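PDB 6HVG: alternansucrase from Leuconostoc mesenteroides, which belongs to glycoside hydrolase family 70, combining a TIM-barrel-related core that holds a calcium ion with flanking repeats of the choline-binding type. Local coordinates for residues A853-G861 with V1008-R1019; D879-I890 with Y905-N916. One frame throughout, in Å; residues are numbered along the deposited sequence.

Contact 1 of 2, residues A853-G861 with V1008-R1019; sequences ARIKYVSGG and VPVGASDSQDAR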
loop_
_atom_site.group_PDB
_atom_site.type_symbol
_atom_site.label_atom_id
_atom_site.label_comp_id
_atom_site.label_asym_id
_atom_site.label_seq_id
_atom_site.Cartn_x
_atom_site.Cartn_y
_atom_site.Cartn_z
ATOM N N ALA A 853 24.744 -30.302 5.624
ATOM C CA ALA A 853 25.669 -30.156 6.746
ATOM C C ALA A 853 24.907 -29.982 8.055
ATOM O O ALA A 853 25.371 -30.414 9.123
ATOM C CB ALA A 853 26.582 -28.961 6.515
ATOM N N ARG A 854 23.737 -29.346 7.982
ATOM C CA ARG A 854 22.927 -29.118 9.169
ATOM C C ARG A 854 22.463 -30.446 9.757
ATOM O O ARG A 854 22.436 -30.609 10.974
ATOM C CB ARG A 854 21.739 -28.214 8.855
ATOM C CG ARG A 854 20.963 -27.718 10.075
ATOM C CD ARG A 854 19.786 -26.807 9.686
ATOM N NE ARG A 854 19.173 -26.191 10.867
ATOM C CZ ARG A 854 18.175 -26.719 11.582
ATOM N NH1 ARG A 854 17.607 -27.882 11.251
ATOM N NH2 ARG A 854 17.718 -26.081 12.645
ATOM N N ILE A 855 22.106 -31.394 8.896
ATOM C CA ILE A 855 21.701 -32.717 9.345
ATOM C C ILE A 855 22.867 -33.444 10.058
ATOM O O ILE A 855 22.659 -34.081 11.080
ATOM C CB ILE A 855 21.248 -33.565 8.136
ATOM C CG1 ILE A 855 20.009 -32.948 7.480
ATOM C CG2 ILE A 855 21.029 -35.022 8.553
ATOM C CD1 ILE A 855 19.606 -33.567 6.155
ATOM N N LYS A 856 24.070 -33.367 9.479
ATOM C CA LYS A 856 25.261 -34.067 9.976
ATOM C C LYS A 856 25.870 -33.461 11.237
ATOM O O LYS A 856 26.300 -34.190 12.138
ATOM C CB LYS A 856 26.360 -34.060 8.907
ATOM C CG LYS A 856 26.275 -35.156 7.863
ATOM C CD LYS A 856 27.400 -35.020 6.844
ATOM C CE LYS A 856 27.923 -36.366 6.374
ATOM N NZ LYS A 856 26.888 -37.174 5.680
ATOM N N TYR A 857 25.966 -32.133 11.282
ATOM C CA TYR A 857 26.801 -31.496 12.293
ATOM C C TYR A 857 26.099 -30.582 13.300
ATOM O O TYR A 857 26.622 -30.359 14.389
ATOM C CB TYR A 857 27.906 -30.688 11.623
ATOM C CG TYR A 857 28.680 -31.418 10.549
ATOM C CD1 TYR A 857 29.766 -32.225 10.873
ATOM C CD2 TYR A 857 28.347 -31.283 9.223
ATOM C CE1 TYR A 857 30.499 -32.858 9.889
ATOM C CE2 TYR A 857 29.058 -31.929 8.240
ATOM C CZ TYR A 857 30.150 -32.711 8.574
ATOM O OH TYR A 857 30.847 -33.377 7.604
ATOM N N VAL A 858 24.931 -30.038 12.964
ATOM C CA VAL A 858 24.345 -28.976 13.777
ATOM C C VAL A 858 23.599 -29.502 14.998
ATOM O O VAL A 858 22.473 -29.964 14.903
ATOM C CB VAL A 858 23.472 -28.054 12.932
ATOM C CG1 VAL A 858 22.761 -27.027 13.796
ATOM C CG2 VAL A 858 24.342 -27.354 11.896
ATOM N N SER A 859 24.265 -29.444 16.151
ATOM C CA SER A 859 23.630 -29.726 17.441
ATOM C C SER A 859 24.445 -29.131 18.573
ATOM O O SER A 859 25.542 -28.625 18.341
ATOM C CB SER A 859 23.453 -31.226 17.669
ATOM O OG SER A 859 22.576 -31.457 18.780
ATOM N N GLY A 860 23.910 -29.210 19.791
ATOM C CA GLY A 860 24.577 -28.701 20.965
ATOM C C GLY A 860 24.438 -27.214 21.144
ATOM O O GLY A 860 23.726 -26.530 20.412
ATOM N N GLY A 861 25.156 -26.703 22.128
ATOM C CA GLY A 861 25.084 -25.303 22.478
ATOM C C GLY A 861 25.628 -24.395 21.395
ATOM O O GLY A 861 26.212 -24.861 20.412
ATOM N N VAL A 1008 33.953 -27.679 9.351
ATOM C CA VAL A 1008 33.357 -28.823 10.001
ATOM C C VAL A 1008 34.457 -29.810 10.385
ATOM O O VAL A 1008 35.513 -29.833 9.758
ATOM C CB VAL A 1008 32.294 -29.503 9.087
ATOM C CG1 VAL A 1008 31.164 -28.536 8.744
ATOM C CG2 VAL A 1008 32.923 -30.060 7.806
ATOM N N PRO A 1009 34.203 -30.647 11.400
ATOM C CA PRO A 1009 35.190 -31.644 11.743
ATOM C C PRO A 1009 35.313 -32.735 10.694
ATOM O O PRO A 1009 34.287 -33.220 10.207
ATOM C CB PRO A 1009 34.671 -32.248 13.066
ATOM C CG PRO A 1009 33.386 -31.610 13.375
ATOM C CD PRO A 1009 33.015 -30.690 12.268
ATOM N N VAL A 1010 36.556 -33.129 10.378
ATOM C CA VAL A 1010 36.793 -34.258 9.501
ATOM C C VAL A 1010 36.446 -35.524 10.230
ATOM O O VAL A 1010 36.479 -35.555 11.450
ATOM C CB VAL A 1010 38.256 -34.371 9.004
ATOM C CG1 VAL A 1010 38.751 -33.040 8.474
ATOM C CG2 VAL A 1010 39.173 -34.896 10.083
ATOM N N GLY A 1011 36.149 -36.567 9.458
ATOM C CA GLY A 1011 35.836 -37.887 9.994
ATOM C C GLY A 1011 34.361 -38.128 10.234
ATOM O O GLY A 1011 33.993 -39.070 10.932
ATOM N N ALA A 1012 33.513 -37.272 9.671
ATOM C CA ALA A 1012 32.072 -37.434 9.809
ATOM C C ALA A 1012 31.572 -38.612 8.977
ATOM O O ALA A 1012 31.787 -38.663 7.770
ATOM C CB ALA A 1012 31.359 -36.154 9.389
ATOM N N SER A 1013 30.898 -39.546 9.635
ATOM C CA SER A 1013 30.284 -40.695 8.964
ATOM C C SER A 1013 29.326 -40.267 7.840
ATOM O O SER A 1013 28.808 -39.165 7.869
ATOM C CB SER A 1013 29.522 -41.528 9.994
ATOM O OG SER A 1013 28.632 -42.419 9.367
ATOM N N ASP A 1014 29.080 -41.142 6.870
ATOM C CA ASP A 1014 28.180 -40.828 5.742
ATOM C C ASP A 1014 26.712 -40.705 6.129
ATOM O O ASP A 1014 25.967 -39.944 5.525
ATOM C CB ASP A 1014 28.298 -41.898 4.638
ATOM C CG ASP A 1014 29.577 -41.764 3.815
ATOM O OD1 ASP A 1014 30.387 -40.841 4.074
ATOM O OD2 ASP A 1014 29.772 -42.598 2.909
ATOM N N SER A 1015 26.311 -41.471 7.133
ATOM C CA SER A 1015 24.940 -41.495 7.582
ATOM C C SER A 1015 24.771 -40.710 8.881
ATOM O O SER A 1015 23.720 -40.790 9.515
ATOM C CB SER A 1015 24.491 -42.950 7.765
ATOM O OG SER A 1015 25.310 -43.649 8.695
ATOM N N GLN A 1016 25.782 -39.930 9.265
ATOM C CA GLN A 1016 25.758 -39.215 10.540
ATOM C C GLN A 1016 24.582 -38.271 10.546
ATOM O O GLN A 1016 24.396 -37.495 9.606
ATOM C CB GLN A 1016 27.044 -38.413 10.794
ATOM C CG GLN A 1016 27.177 -37.947 12.239
ATOM C CD GLN A 1016 28.540 -37.374 12.584
ATOM O OE1 GLN A 1016 29.405 -38.078 13.096
ATOM N NE2 GLN A 1016 28.718 -36.076 12.359
ATOM N N ASP A 1017 23.773 -38.387 11.595
ATOM C CA ASP A 1017 22.595 -37.571 11.800
ATOM C C ASP A 1017 22.696 -36.993 13.209
ATOM O O ASP A 1017 22.695 -37.739 14.177
ATOM C CB ASP A 1017 21.336 -38.425 11.645
ATOM C CG ASP A 1017 20.071 -37.592 11.564
ATOM O OD1 ASP A 1017 20.068 -36.411 11.999
ATOM O OD2 ASP A 1017 19.045 -38.097 11.038
ATOM N N ALA A 1018 22.783 -35.667 13.318
ATOM C CA ALA A 1018 22.945 -34.992 14.618
ATOM C C ALA A 1018 21.632 -34.535 15.256
ATOM O O ALA A 1018 21.627 -33.938 16.327
ATOM C CB ALA A 1018 23.844 -33.785 14.441
ATOM N N ARG A 1019 20.530 -34.802 14.571
ATOM C CA ARG A 1019 19.196 -34.360 14.972
ATOM C C ARG A 1019 18.673 -35.110 16.191
ATOM O O ARG A 1019 19.066 -36.236 16.445
ATOM C CB ARG A 1019 18.245 -34.526 13.774
ATOM C CG ARG A 1019 18.624 -33.609 12.616
ATOM C CD ARG A 1019 17.685 -33.718 11.428
ATOM N NE ARG A 1019 17.809 -35.002 10.768
ATOM C CZ ARG A 1019 17.090 -35.394 9.728
ATOM N NH1 ARG A 1019 16.165 -34.613 9.185
ATOM N NH2 ARG A 1019 17.312 -36.596 9.231
#
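Lys-856 reaches along the loop 1012-1018 and meets its backbone oxygens almost from root to tip. Its CB lies 4.0 Å from Gln-1016 O on one side and rests against the ring face of Tyr-857 on another. CG approaches Gln-1016 O more closely, at 3.5 Å. Two bends, at chi3 (144°) and chi4 (62°), then turn the chain so that CE passes Ser-1013 O and NZ donates to Asp-1014 O (2.9 Å), arriving from above that carbonyl plane. Two further bonds run the other way: Ala-1018 N gives a straight bond to Ile-855 O (2.7 Å), and the side-chain amide of Gln-1016 donates through NE2 to Lys-856 O (3.1 Å), while the same NE2 also serves Asn-907 O.

The opposite face of the Tyr-857 ring receives Val-1008, whose CB stands over the ring centre at 3.9 Å in a CH-pi contact. Ala-1012 CB approaches the ring obliquely near CE1 and OH. Farther along, Arg-1019 grips Asp-1017 side-on with NE and NH2, and Ile-855 CG2 lies over a face of that guanidinium.

The contact thus fastens the C-terminal part of helix 844-857 to the end of strand 1003-1009 and the loop following it, with strand 940-947 packed beside Ala-853 and Val-1008.

Contact 2 of 2, residues D879-I890 with Y905-N916; sequences DLLTSVRFGKGI and YKNQGIGVIVGN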
loop_
_atom_site.group_PDB
_atom_site.type_symbol
_atom_site.label_atom_id
_atom_site.label_comp_id
_atom_site.label_asym_id
_atom_site.label_seq_id
_atom_site.Cartn_x
_atom_site.Cartn_y
_atom_site.Cartn_z
ATOM N N ASP A 879 35.326 -6.580 12.495
ATOM C CA ASP A 879 33.874 -6.795 12.584
ATOM C C ASP A 879 33.411 -8.089 11.891
ATOM O O ASP A 879 32.397 -8.111 11.189
ATOM C CB ASP A 879 33.122 -5.570 12.057
ATOM C CG ASP A 879 31.633 -5.612 12.356
ATOM O OD1 ASP A 879 31.293 -5.806 13.532
ATOM O OD2 ASP A 879 30.827 -5.421 11.429
ATOM N N LEU A 880 34.184 -9.157 12.094
ATOM C CA LEU A 880 33.890 -10.465 11.548
ATOM C C LEU A 880 33.160 -11.267 12.632
ATOM O O LEU A 880 33.615 -11.333 13.771
ATOM C CB LEU A 880 35.190 -11.172 11.093
ATOM C CG LEU A 880 35.267 -11.716 9.644
ATOM C CD1 LEU A 880 34.627 -10.845 8.594
ATOM C CD2 LEU A 880 36.707 -11.970 9.227
ATOM N N LEU A 881 32.009 -11.847 12.288
ATOM C CA LEU A 881 31.191 -12.585 13.261
ATOM C C LEU A 881 31.580 -14.060 13.299
ATOM O O LEU A 881 31.740 -14.680 12.262
ATOM C CB LEU A 881 29.700 -12.439 12.933
ATOM C CG LEU A 881 28.693 -13.213 13.800
ATOM C CD1 LEU A 881 27.495 -12.352 14.165
ATOM C CD2 LEU A 881 28.206 -14.458 13.091
ATOM N N THR A 882 31.727 -14.599 14.502
ATOM C CA THR A 882 32.082 -15.987 14.676
ATOM C C THR A 882 31.005 -16.734 15.449
ATOM O O THR A 882 30.735 -16.430 16.604
ATOM C CB THR A 882 33.448 -16.136 15.373
ATOM O OG1 THR A 882 33.470 -15.398 16.597
ATOM C CG2 THR A 882 34.544 -15.635 14.462
ATOM N N SER A 883 30.388 -17.703 14.779
ATOM C CA SER A 883 29.290 -18.507 15.341
ATOM C C SER A 883 29.683 -19.966 15.319
ATOM O O SER A 883 30.111 -20.475 14.280
ATOM C CB SER A 883 27.982 -18.312 14.555
ATOM O OG SER A 883 26.893 -18.995 15.154
ATOM N N VAL A 884 29.517 -20.629 16.462
ATOM C CA VAL A 884 29.951 -22.003 16.668
ATOM C C VAL A 884 28.824 -22.833 17.250
ATOM O O VAL A 884 28.057 -22.323 18.036
ATOM C CB VAL A 884 31.138 -22.080 17.666
ATOM C CG1 VAL A 884 31.473 -23.525 18.008
ATOM C CG2 VAL A 884 32.355 -21.347 17.101
ATOM N N ARG A 885 28.726 -24.096 16.844
ATOM C CA ARG A 885 27.912 -25.099 17.525
ATOM C C ARG A 885 28.856 -26.247 17.936
ATOM O O ARG A 885 29.704 -26.652 17.157
ATOM C CB ARG A 885 26.776 -25.624 16.620
ATOM C CG ARG A 885 25.594 -24.663 16.364
ATOM C CD ARG A 885 24.748 -24.285 17.616
ATOM N NE ARG A 885 23.716 -25.262 17.972
ATOM C CZ ARG A 885 22.602 -25.468 17.268
ATOM N NH1 ARG A 885 22.326 -24.773 16.170
ATOM N NH2 ARG A 885 21.741 -26.392 17.667
ATOM N N PHE A 886 28.667 -26.814 19.129
ATOM C CA PHE A 886 29.615 -27.770 19.713
ATOM C C PHE A 886 29.446 -29.286 19.441
ATOM O O PHE A 886 30.443 -29.998 19.424
ATOM C CB PHE A 886 29.661 -27.563 21.220
ATOM C CG PHE A 886 30.000 -26.169 21.628
ATOM C CD1 PHE A 886 31.240 -25.623 21.328
ATOM C CD2 PHE A 886 29.073 -25.391 22.300
ATOM C CE1 PHE A 886 31.561 -24.327 21.705
ATOM C CE2 PHE A 886 29.386 -24.094 22.684
ATOM C CZ PHE A 886 30.640 -23.559 22.384
ATOM N N GLY A 887 28.223 -29.795 19.284
ATOM C CA GLY A 887 27.975 -31.234 19.143
ATOM C C GLY A 887 26.820 -31.629 20.019
ATOM O O GLY A 887 26.290 -30.777 20.679
ATOM N N LYS A 888 26.435 -32.900 20.070
ATOM C CA LYS A 888 25.130 -33.267 20.618
ATOM C C LYS A 888 24.880 -32.931 22.076
ATOM O O LYS A 888 23.862 -32.278 22.402
ATOM C CB LYS A 888 24.772 -34.718 20.396
ATOM C CG LYS A 888 23.266 -34.905 20.340
ATOM C CD LYS A 888 22.864 -36.367 20.253
ATOM C CE LYS A 888 21.469 -36.571 19.653
ATOM N NZ LYS A 888 21.446 -36.460 18.160
ATOM N N GLY A 889 25.748 -33.341 22.969
ATOM C CA GLY A 889 25.489 -33.008 24.381
ATOM C C GLY A 889 26.382 -31.910 24.928
ATOM O O GLY A 889 26.475 -31.729 26.140
ATOM N N ILE A 890 27.087 -31.201 24.046
ATOM C CA ILE A 890 28.057 -30.175 24.450
ATOM C C ILE A 890 27.409 -28.803 24.399
ATOM O O ILE A 890 27.049 -28.320 23.341
ATOM C CB ILE A 890 29.301 -30.160 23.539
ATOM C CG1 ILE A 890 29.891 -31.572 23.344
ATOM C CG2 ILE A 890 30.378 -29.253 24.106
ATOM C CD1 ILE A 890 30.318 -32.271 24.624
ATOM N N TYR A 905 29.136 -36.366 19.828
ATOM C CA TYR A 905 29.626 -34.989 19.730
ATOM C C TYR A 905 30.940 -34.775 18.987
ATOM O O TYR A 905 31.128 -33.715 18.373
ATOM C CB TYR A 905 29.757 -34.365 21.128
ATOM C CG TYR A 905 30.945 -34.829 21.952
ATOM C CD1 TYR A 905 30.842 -35.934 22.793
ATOM C CD2 TYR A 905 32.149 -34.158 21.909
ATOM C CE1 TYR A 905 31.905 -36.362 23.566
ATOM C CE2 TYR A 905 33.227 -34.577 22.682
ATOM C CZ TYR A 905 33.102 -35.682 23.511
ATOM O OH TYR A 905 34.157 -36.110 24.291
ATOM N N LYS A 906 31.855 -35.738 19.065
ATOM C CA LYS A 906 33.224 -35.524 18.587
ATOM C C LYS A 906 33.304 -35.155 17.103
ATOM O O LYS A 906 34.114 -34.302 16.721
ATOM C CB LYS A 906 34.140 -36.723 18.910
ATOM C CG LYS A 906 35.099 -36.483 20.082
ATOM C CD LYS A 906 36.333 -35.685 19.643
ATOM C CE LYS A 906 37.480 -35.655 20.651
ATOM N NZ LYS A 906 37.261 -34.735 21.801
ATOM N N ASN A 907 32.465 -35.775 16.273
ATOM C CA ASN A 907 32.460 -35.478 14.843
ATOM C C ASN A 907 31.351 -34.536 14.403
ATOM O O ASN A 907 31.095 -34.385 13.209
ATOM C CB ASN A 907 32.443 -36.787 14.067
ATOM C CG ASN A 907 33.652 -37.651 14.389
ATOM O OD1 ASN A 907 33.513 -38.727 14.975
ATOM N ND2 ASN A 907 34.846 -37.161 14.059
ATOM N N GLN A 908 30.720 -33.891 15.373
ATOM C CA GLN A 908 29.626 -32.950 15.128
ATOM C C GLN A 908 30.134 -31.524 15.453
ATOM O O GLN A 908 31.313 -31.345 15.775
ATOM C CB GLN A 908 28.415 -33.320 15.987
ATOM C CG GLN A 908 27.736 -34.586 15.562
ATOM C CD GLN A 908 26.575 -34.983 16.446
ATOM O OE1 GLN A 908 26.250 -34.317 17.419
ATOM N NE2 GLN A 908 25.919 -36.077 16.080
ATOM N N GLY A 909 29.248 -30.538 15.364
ATOM C CA GLY A 909 29.597 -29.154 15.564
ATOM C C GLY A 909 30.008 -28.493 14.262
ATOM O O GLY A 909 30.347 -29.166 13.297
ATOM N N ILE A 910 29.976 -27.164 14.239
ATOM C CA ILE A 910 30.254 -26.401 13.033
ATOM C C ILE A 910 30.784 -25.010 13.401
ATOM O O ILE A 910 30.500 -24.511 14.488
ATOM C CB ILE A 910 28.974 -26.296 12.170
ATOM C CG1 ILE A 910 29.275 -25.728 10.787
ATOM C CG2 ILE A 910 27.930 -25.423 12.841
ATOM C CD1 ILE A 910 28.154 -25.945 9.770
ATOM N N GLY A 911 31.572 -24.414 12.505
ATOM C CA GLY A 911 32.125 -23.082 12.715
ATOM C C GLY A 911 31.780 -22.179 11.552
ATOM O O GLY A 911 32.014 -22.535 10.395
ATOM N N VAL A 912 31.191 -21.025 11.847
ATOM C CA VAL A 912 30.790 -20.074 10.809
ATOM C C VAL A 912 31.420 -18.699 11.057
ATOM O O VAL A 912 31.351 -18.165 12.166
ATOM C CB VAL A 912 29.282 -19.936 10.729
ATOM C CG1 VAL A 912 28.889 -18.981 9.603
ATOM C CG2 VAL A 912 28.669 -21.298 10.503
ATOM N N ILE A 913 32.070 -18.178 10.012
ATOM C CA ILE A 913 32.659 -16.854 10.000
ATOM C C ILE A 913 32.005 -16.061 8.872
ATOM O O ILE A 913 31.983 -16.525 7.729
ATOM C CB ILE A 913 34.175 -16.917 9.752
ATOM C CG1 ILE A 913 34.837 -17.869 10.755
ATOM C CG2 ILE A 913 34.777 -15.519 9.861
ATOM C CD1 ILE A 913 36.259 -18.219 10.397
ATOM N N VAL A 914 31.507 -14.863 9.178
ATOM C CA VAL A 914 30.843 -14.035 8.169
ATOM C C VAL A 914 31.146 -12.551 8.341
ATOM O O VAL A 914 31.276 -12.061 9.445
ATOM C CB VAL A 914 29.326 -14.300 8.140
ATOM C CG1 VAL A 914 28.780 -14.394 9.535
ATOM C CG2 VAL A 914 28.566 -13.250 7.342
ATOM N N GLY A 915 31.277 -11.858 7.214
ATOM C CA GLY A 915 31.522 -10.420 7.187
ATOM C C GLY A 915 30.673 -9.732 6.144
ATOM O O GLY A 915 30.204 -10.370 5.206
ATOM N N ASN A 916 30.493 -8.421 6.308
ATOM C CA ASN A 916 29.664 -7.592 5.411
ATOM C C ASN A 916 30.470 -6.528 4.698
ATOM O O ASN A 916 29.917 -5.533 4.251
ATOM C CB ASN A 916 28.540 -6.922 6.212
ATOM C CG ASN A 916 29.060 -6.055 7.349
ATOM O OD1 ASN A 916 30.206 -5.615 7.349
ATOM N ND2 ASN A 916 28.204 -5.807 8.326
#
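Leu-881 and Val-914 project together from the same face of an antiparallel ladder, with Leu-881 CD2 3.6 Å from Val-914 CG1. They form the first of three hydrogen-bonded pairs; Ser-883 with Val-912 and Arg-885 with Ile-910 are the others. Each pair contributes two backbone bonds, from Leu-881 N to Val-914 O (2.9 Å) through to Ile-910 N to Arg-885 O (3.0 Å). The axes of strands 881-885 and 910-915 approach to 4.8 Å, their N-to-C directions 167° apart. On the face carrying Thr-882 and Ile-913, Leu-880 bends over the partner strand, setting its CG 3.8 Å from Ile-913 CG2. This ladder is the compact part of the contact: strand 862-866 borders it beyond 881-885, strand 1003-1009 borders it beyond 910-915, and Leu-930 packs against Thr-882, Val-884 and Ile-913.

Past Arg-885 the backbone pairing ends and side-chain packing takes over, with the solvent side at Lys-888. Gly-887, where one chain leaves the ladder, and Gly-909, where the other enters it, both have positive phi; beyond them the side chain of Tyr-905 faces Ile-890. With chi1 at 75°, CG of Tyr-905 sits between its own backbone N and carbonyl carbon, which presents a ring face to Ile-890 CD1; that methyl stands 3.9 Å from the ring centroid, offset toward the rim. Beside it, Lys-888 is partly exposed: its CB passes 3.3 Å from Gln-908 OE1, while NZ leads away to Arg-1019 O.

Two adjacent antiparallel strands joined by a strand-free connection, central in a larger sheet, are consistent with the beta-sandwich C domain that accompanies the barrel in family 70 proteins.

Overall arrangement
The two contacts have centres about 12 Å apart and share one sheet, since strand 910-915 of contact 2 is the neighbour of strand 1003-1009 in contact 1. Contact 2 is buried and regular, held by a repeating backbone ladder with aliphatic packing. Contact 1 is only partly buried, joining helix to loop through scattered carbonyl acceptors, an aromatic ring and an internal ion pair. They are stitched together where Arg-885 NE meets Gly-860 O and Gly-861 N meets Ile-890 O. Barrel strands 821-825 and 1045-1047 flank this region in sequence, so contact 1 brings together the chain's departure from the barrel and its return, with contact 2 between.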